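Local coordinates for sigma-C capsid protein (PDB 2VRS) that attaches avian reovirus to host cells as a homotrimeric capsid fibre and induces cell apoptosis, at residues Q81-F85 and P142-L148; Q84-M88 and Y114-T119. Residue numbers count along the deposited sequence, not the author numbering.

Interaction 1. Residues Q81-F85 and P142-L148; sequences QLMQF and PSDLARL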
# COMPACT_ATOMS: atom_id res chain seq x y z
N GLN C 81 -3.04 -11.30 12.58
CA GLN C 81 -2.93 -11.97 13.86
C GLN C 81 -3.33 -11.02 14.96
O GLN C 81 -3.08 -9.82 14.89
CB GLN C 81 -1.45 -12.29 14.18
CG GLN C 81 -0.70 -13.13 13.22
CD GLN C 81 0.77 -13.13 13.60
OE1 GLN C 81 1.61 -12.61 12.86
NE2 GLN C 81 1.08 -13.68 14.77
N LEU C 82 -3.88 -11.60 16.03
CA LEU C 82 -4.10 -10.86 17.24
C LEU C 82 -3.19 -11.51 18.29
O LEU C 82 -3.51 -12.58 18.84
CB LEU C 82 -5.58 -10.89 17.69
CG LEU C 82 -5.90 -9.97 18.91
CD1 LEU C 82 -5.73 -8.44 18.57
CD2 LEU C 82 -7.30 -10.20 19.44
N MET C 83 -2.06 -10.87 18.56
CA MET C 83 -1.10 -11.32 19.57
C MET C 83 -1.49 -10.84 20.96
O MET C 83 -1.91 -9.71 21.14
CB MET C 83 0.28 -10.80 19.25
CG MET C 83 0.82 -11.23 17.94
SD MET C 83 2.43 -10.42 17.79
CE MET C 83 2.95 -11.05 16.24
N GLN C 84 -1.31 -11.71 21.95
CA GLN C 84 -1.65 -11.35 23.34
C GLN C 84 -0.41 -11.71 24.18
O GLN C 84 0.07 -12.86 24.15
CB GLN C 84 -2.86 -12.14 23.83
CG GLN C 84 -4.10 -11.88 22.98
CD GLN C 84 -5.23 -12.77 23.40
OE1 GLN C 84 -5.77 -13.53 22.59
NE2 GLN C 84 -5.59 -12.71 24.67
N PHE C 85 0.15 -10.71 24.85
CA PHE C 85 1.29 -10.93 25.74
C PHE C 85 1.33 -9.91 26.88
O PHE C 85 0.54 -8.96 26.92
CB PHE C 85 2.59 -10.93 24.92
CG PHE C 85 2.76 -9.71 24.04
CD1 PHE C 85 3.35 -8.55 24.54
CD2 PHE C 85 2.36 -9.74 22.70
CE1 PHE C 85 3.53 -7.42 23.71
CE2 PHE C 85 2.54 -8.61 21.85
CZ PHE C 85 3.11 -7.46 22.37
N PRO C 142 6.59 -13.16 21.62
CA PRO C 142 5.91 -13.79 20.49
C PRO C 142 6.91 -14.31 19.46
O PRO C 142 7.98 -13.70 19.28
CB PRO C 142 5.11 -12.63 19.88
CG PRO C 142 4.89 -11.70 21.01
CD PRO C 142 6.18 -11.75 21.78
N SER C 143 6.58 -15.43 18.81
CA SER C 143 7.40 -15.96 17.70
C SER C 143 7.56 -14.94 16.58
O SER C 143 8.69 -14.65 16.16
CB SER C 143 6.79 -17.25 17.13
OG SER C 143 7.41 -18.37 17.72
N ASP C 144 6.44 -14.36 16.13
CA ASP C 144 6.48 -13.37 15.03
C ASP C 144 6.96 -11.97 15.48
O ASP C 144 6.23 -10.95 15.30
CB ASP C 144 5.12 -13.28 14.31
CG ASP C 144 4.78 -14.54 13.52
OD1 ASP C 144 5.62 -15.47 13.44
OD2 ASP C 144 3.67 -14.59 12.95
N LEU C 145 8.19 -11.92 15.99
CA LEU C 145 8.80 -10.62 16.46
C LEU C 145 8.86 -9.48 15.43
O LEU C 145 8.83 -8.28 15.80
CB LEU C 145 10.19 -10.85 17.07
CG LEU C 145 10.59 -9.93 18.24
CD1 LEU C 145 9.47 -9.75 19.29
CD2 LEU C 145 11.85 -10.42 18.90
N ALA C 146 8.91 -9.84 14.15
CA ALA C 146 9.03 -8.86 13.09
C ALA C 146 7.83 -7.92 13.11
O ALA C 146 7.95 -6.77 12.72
CB ALA C 146 9.14 -9.53 11.76
N ARG C 147 6.70 -8.40 13.62
CA ARG C 147 5.45 -7.55 13.62
C ARG C 147 5.47 -6.48 14.71
O ARG C 147 4.51 -5.69 14.79
CB ARG C 147 4.20 -8.39 13.79
CG ARG C 147 4.05 -9.52 12.74
CD ARG C 147 3.39 -9.08 11.44
NE ARG C 147 4.10 -8.00 10.74
CZ ARG C 147 5.17 -8.15 9.95
NH1 ARG C 147 5.71 -9.35 9.75
NH2 ARG C 147 5.71 -7.08 9.38
N LEU C 148 6.50 -6.48 15.56
CA LEU C 148 6.56 -5.57 16.70
C LEU C 148 7.70 -4.58 16.53
O LEU C 148 8.05 -3.84 17.46
CB LEU C 148 6.75 -6.35 18.03
CG LEU C 148 5.71 -7.45 18.31
CD1 LEU C 148 5.98 -8.09 19.67
CD2 LEU C 148 4.29 -6.89 18.21
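Gln81 opens the strand and turns its side chain toward the 142-148 loop. Its amide end lies beside the carboxylate of Asp144. Leu82 points elsewhere and packs on Tyr177 of a neighbouring subunit. Met83 buries the most surface. Its extended side chain (m, t, t) carries CE to 3.4 Å from Asp144 O and 3.8 Å from Arg147 CB. Its SD makes apolar contacts, 4.0 Å from Leu148 CD2 and 4.1 Å from Pro142 CB. The loop thus covers one end of strand 81-92 in the C-terminal beta-barrel domain, the globular head of the fibre. An inverse gamma turn centred on Asp144 leads into the 3-10 segment 145-148, which brings Arg147 and Leu148 round to the strand. NH2 of Arg147 leads away to a hydrogen bond with Thr211 OG1, and the guanidinium makes a cation-pi contact with Tyr65. Phe85 ends the segment with further apolar packing: CD2 is 3.6 Å from Pro142 CG and CZ 4.0 Å from Leu148 CD1.

Interaction 2. Residues Q84-M88 and Y114-T119; sequences QFRWM and YMMSST
Both segments are extended strands, 84-88 within strand 81-92 and 114-119 within strand 111-119. Their axes cross at -60° and approach to 9.0 Å. The closest CA atoms are those of Trp87 and Met116, 8.9 Å apart. No hydrogen bond joins the two segments. They belong to the curled antiparallel sheet of the C-terminal beta-barrel domain, where strand 98-108 pairs with both strands. Phe85, Trp87, Tyr114 and Met116 pack across the barrel interior.

Trp87 points toward the other strand with chi1 t (-155°) and chi2 -25°. Tyr114 points back with chi1 m and chi2 -50°. They form an offset edge-to-face pair, with the edge of Trp87 toward the face of Tyr114. The centroids of the Trp87 six-membered ring and the Tyr114 ring are 5.7 Å apart, and the planes meet at 74°. CZ3 of Trp87 is 3.8 Å from both CZ and OH of Tyr114. Trp87 NE1 is hydrogen-bonded to the backbone O of Asp134. Met116 (m, t, t) extends inward, placing CE 4.2 Å from Trp87 CE3. Phe85 has chi1 p and leaves the strand sideways, but its ring end comes nearer. Its CZ lies 4.3 Å from Tyr114 CE1. The CA-to-CB bond of Arg86 points away, but the side-chain end comes back, with NH2 of Arg86 4.4 Å from Thr119 CG2.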
# COMPACT_ATOMS: atom_id res chain seq x y z
N GLN C 84 -1.31 -11.71 21.95
CA GLN C 84 -1.65 -11.35 23.34
C GLN C 84 -0.41 -11.71 24.18
O GLN C 84 0.07 -12.86 24.15
CB GLN C 84 -2.86 -12.14 23.83
CG GLN C 84 -4.10 -11.88 22.98
CD GLN C 84 -5.23 -12.77 23.40
OE1 GLN C 84 -5.77 -13.53 22.59
NE2 GLN C 84 -5.59 -12.71 24.67
N PHE C 85 0.15 -10.71 24.85
CA PHE C 85 1.29 -10.93 25.74
C PHE C 85 1.33 -9.91 26.88
O PHE C 85 0.54 -8.96 26.92
CB PHE C 85 2.59 -10.93 24.92
CG PHE C 85 2.76 -9.71 24.04
CD1 PHE C 85 3.35 -8.55 24.54
CD2 PHE C 85 2.36 -9.74 22.70
CE1 PHE C 85 3.53 -7.42 23.71
CE2 PHE C 85 2.54 -8.61 21.85
CZ PHE C 85 3.11 -7.46 22.37
N ARG C 86 2.26 -10.11 27.81
CA ARG C 86 2.48 -9.17 28.89
C ARG C 86 3.77 -8.38 28.68
O ARG C 86 4.79 -8.92 28.22
CB ARG C 86 2.49 -9.93 30.23
CG ARG C 86 1.15 -10.65 30.50
CD ARG C 86 0.11 -9.68 31.01
NE ARG C 86 0.02 -9.68 32.48
CZ ARG C 86 0.80 -8.98 33.30
NH1 ARG C 86 1.78 -8.21 32.83
NH2 ARG C 86 0.61 -9.06 34.62
N TRP C 87 3.73 -7.10 29.03
CA TRP C 87 4.90 -6.23 28.77
C TRP C 87 5.17 -5.41 30.00
O TRP C 87 4.27 -4.70 30.49
CB TRP C 87 4.59 -5.28 27.60
CG TRP C 87 5.76 -4.79 26.85
CD1 TRP C 87 7.04 -4.66 27.31
CD2 TRP C 87 5.77 -4.32 25.50
NE1 TRP C 87 7.86 -4.15 26.31
CE2 TRP C 87 7.10 -3.95 25.19
CE3 TRP C 87 4.77 -4.20 24.49
CZ2 TRP C 87 7.47 -3.47 23.92
CZ3 TRP C 87 5.14 -3.71 23.22
CH2 TRP C 87 6.48 -3.37 22.94
N MET C 88 6.38 -5.51 30.55
CA MET C 88 6.70 -4.67 31.71
C MET C 88 7.23 -3.36 31.15
O MET C 88 8.27 -3.33 30.50
CB MET C 88 7.73 -5.34 32.64
CG MET C 88 7.87 -4.58 33.97
SD MET C 88 9.42 -5.01 34.79
CE MET C 88 10.67 -4.50 33.59
N TYR C 114 -1.48 -1.47 18.83
CA TYR C 114 -1.38 -1.91 20.22
C TYR C 114 -2.55 -1.42 21.06
O TYR C 114 -2.91 -0.25 21.04
CB TYR C 114 -0.12 -1.32 20.86
CG TYR C 114 1.18 -1.92 20.42
CD1 TYR C 114 1.39 -3.29 20.43
CD2 TYR C 114 2.26 -1.08 20.09
CE1 TYR C 114 2.66 -3.85 20.08
CE2 TYR C 114 3.49 -1.61 19.77
CZ TYR C 114 3.70 -2.98 19.75
OH TYR C 114 4.95 -3.45 19.42
N MET C 115 -3.13 -2.35 21.83
CA MET C 115 -4.12 -1.97 22.82
C MET C 115 -3.60 -2.54 24.14
O MET C 115 -3.48 -3.75 24.26
CB MET C 115 -5.48 -2.62 22.45
CG MET C 115 -6.22 -1.89 21.35
SD MET C 115 -5.66 -2.16 19.62
CE MET C 115 -5.49 -3.95 19.48
N MET C 116 -3.30 -1.68 25.12
CA MET C 116 -2.70 -2.15 26.40
C MET C 116 -3.49 -1.66 27.60
O MET C 116 -4.01 -0.53 27.62
CB MET C 116 -1.32 -1.54 26.55
CG MET C 116 -0.42 -1.73 25.32
SD MET C 116 1.24 -1.10 25.74
CE MET C 116 2.03 -1.07 24.15
N SER C 117 -3.56 -2.52 28.61
CA SER C 117 -4.19 -2.11 29.85
C SER C 117 -3.38 -2.65 31.02
O SER C 117 -2.66 -3.65 30.91
CB SER C 117 -5.65 -2.58 29.92
OG SER C 117 -5.71 -3.98 29.89
N SER C 118 -3.46 -1.97 32.15
CA SER C 118 -2.62 -2.45 33.23
C SER C 118 -3.43 -2.97 34.36
O SER C 118 -4.51 -2.49 34.64
CB SER C 118 -1.75 -1.33 33.74
OG SER C 118 -2.54 -0.38 34.51
N THR C 119 -2.82 -3.92 35.06
CA THR C 119 -3.16 -4.14 36.44
C THR C 119 -2.02 -3.55 37.30
O THR C 119 -0.85 -3.46 36.88
CB THR C 119 -3.49 -5.64 36.72
OG1 THR C 119 -4.36 -5.73 37.86
CG2 THR C 119 -2.22 -6.50 36.90

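How the interactions relate
The chain runs from the N-terminal helix 3-38 through the short strands of the fibre shaft into strand 81-92, from which both contacts start. Interaction 2 closes first, after strand 98-108 and the turn into strand 111-119. Interaction 1 closes later, after strands 121-124 and 128-134, when the loop before helix 152-155 returns to the start of strand 81-92. Residues 114-119 therefore lie within the span closed by interaction 1. The segments overlap at Gln84 and Phe85, of which Phe85 makes contacts in both. Their centres are 12 Å apart. They also touch directly: Leu148 CB is 3.7 Å from Tyr114 OH. Together they tie strand 81-92 to strand 111-119 and to the 142-148 loop.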